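Local coordinates for brefeldin A esterase (Bacillus subtilis, PDB 1JKM), which probably hydrolyses the ester bond of brefeldin A as a serine hydrolase of the alpha/beta hydrolase family, related to mammalian hormone-sensitive lipase, at residues 176-179 against 180-183. Residues are numbered along the deposited sequence; the frame is centred on the assembly and turned at random.
Sequences DEHR and ESLG
Leu-182 N donates to His-178 O over 2.9 Å and so closes the one turn of helix that follows the break after Glu-177. Beside this junction, Arg-179 reaches back to Asp-176 in a salt bridge: its chain is extended from CG to NE, and NE donates to Asp-176 OD1 at 2.7 Å, close to the guanidinium plane and on the anti side of the carboxylate, with a weak second bond from NH2. A long arginine with several N-H donors can serve two carboxylates, and Asp-216 pairs with NH1 of this buried residue, while Arg-211 takes the other oxygen of Asp-176. A weak bond, Gly-183 N to Arg-179 O, follows. Gly-183 then ends the turn as the C-prime residue of a Schellman motif, where its positive phi (77°) suits glycine. At the other end, His-178 occupies the N-cap position. A water bridges the break, accepting from Glu-180 N at 3.0 Å and lying 2.9 Å from Glu-177 O. Ser-181 OG lies at the edge of the His-178 ring, near its plane and 3.6 Å from His-178 CB. Leu-182 CB lies 3.2 Å from His-178 O. Trp-174 binds His-178 ND1 through its carbonyl oxygen and stacks on the imidazole, and with Val-175 it packs against Leu-182, whose apolar chain suits this buried place. The short helix 179-182 thus links helix 163-177 to strand 184-192 of the central sheet, and Gly-183 already shares backbone hydrogen bonds with Leu-109 of the adjacent strand.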
loop_
_atom_site.group_PDB
_atom_site.type_symbol
_atom_site.label_atom_id
_atom_site.label_comp_id
_atom_site.label_asym_id
_atom_site.label_seq_id
_atom_site.Cartn_x
_atom_site.Cartn_y
_atom_site.Cartn_z
ATOM N N ASP B 176 -17.803 32.941 -11.267
ATOM C CA ASP B 176 -17.691 34.106 -10.417
ATOM C C ASP B 176 -18.885 35.052 -10.608
ATOM O O ASP B 176 -19.577 35.398 -9.647
ATOM C CB ASP B 176 -16.398 34.862 -10.767
ATOM C CG ASP B 176 -16.281 36.098 -9.888
ATOM O OD1 ASP B 176 -16.355 35.971 -8.647
ATOM O OD2 ASP B 176 -16.123 37.195 -10.450
ATOM N N GLU B 177 -19.272 35.243 -11.882
ATOM C CA GLU B 177 -20.453 36.057 -12.163
ATOM C C GLU B 177 -21.717 35.404 -11.626
ATOM O O GLU B 177 -22.687 36.117 -11.367
ATOM C CB GLU B 177 -20.640 36.364 -13.646
ATOM C CG GLU B 177 -19.420 36.883 -14.380
ATOM C CD GLU B 177 -19.458 36.534 -15.865
ATOM O OE1 GLU B 177 -20.573 36.281 -16.387
ATOM O OE2 GLU B 177 -18.387 36.511 -16.520
ATOM N N HIS B 178 -21.764 34.073 -11.513
ATOM C CA HIS B 178 -22.963 33.359 -11.138
ATOM C C HIS B 178 -22.900 32.796 -9.723
ATOM O O HIS B 178 -23.671 31.888 -9.379
ATOM C CB HIS B 178 -23.278 32.253 -12.172
ATOM C CG HIS B 178 -23.600 32.846 -13.515
ATOM N ND1 HIS B 178 -22.627 33.241 -14.416
ATOM C CD2 HIS B 178 -24.795 33.119 -14.094
ATOM C CE1 HIS B 178 -23.215 33.734 -15.492
ATOM N NE2 HIS B 178 -24.518 33.673 -15.323
ATOM N N ARG B 179 -22.079 33.392 -8.856
ATOM C CA ARG B 179 -22.132 33.013 -7.434
ATOM C C ARG B 179 -23.537 32.962 -6.862
ATOM O O ARG B 179 -23.945 31.929 -6.291
ATOM C CB ARG B 179 -21.210 33.874 -6.582
ATOM C CG ARG B 179 -19.719 33.661 -6.830
ATOM C CD ARG B 179 -18.875 34.735 -6.171
ATOM N NE ARG B 179 -17.468 34.679 -6.518
ATOM C CZ ARG B 179 -16.467 34.292 -5.726
ATOM N NH1 ARG B 179 -16.760 33.916 -4.483
ATOM N NH2 ARG B 179 -15.212 34.300 -6.167
ATOM N N GLU B 180 -24.338 34.024 -7.015
ATOM C CA GLU B 180 -25.690 33.993 -6.462
ATOM C C GLU B 180 -26.564 32.887 -7.019
ATOM O O GLU B 180 -27.161 32.128 -6.250
ATOM C CB GLU B 180 -26.386 35.347 -6.647
ATOM C CG GLU B 180 -26.219 36.185 -5.379
ATOM C CD GLU B 180 -24.950 37.017 -5.442
ATOM O OE1 GLU B 180 -24.952 38.023 -6.188
ATOM O OE2 GLU B 180 -23.979 36.643 -4.743
ATOM N N SER B 181 -26.623 32.710 -8.339
ATOM C CA SER B 181 -27.591 31.768 -8.907
ATOM C C SER B 181 -27.157 30.339 -8.640
ATOM O O SER B 181 -27.964 29.414 -8.531
ATOM C CB SER B 181 -27.774 32.040 -10.402
ATOM O OG SER B 181 -26.705 31.513 -11.178
ATOM N N LEU B 182 -25.839 30.131 -8.581
ATOM C CA LEU B 182 -25.272 28.822 -8.293
ATOM C C LEU B 182 -25.350 28.487 -6.824
ATOM O O LEU B 182 -25.349 27.312 -6.462
ATOM C CB LEU B 182 -23.838 28.755 -8.813
ATOM C CG LEU B 182 -23.687 28.470 -10.313
ATOM C CD1 LEU B 182 -22.223 28.422 -10.690
ATOM C CD2 LEU B 182 -24.389 27.172 -10.697
ATOM N N GLY B 183 -25.473 29.486 -5.968
ATOM C CA GLY B 183 -25.542 29.300 -4.524
ATOM C C GLY B 183 -24.143 29.023 -3.966
ATOM O O GLY B 183 -23.985 28.050 -3.247
HETATM O O HOH W 1 -23.339 36.448 -8.539
#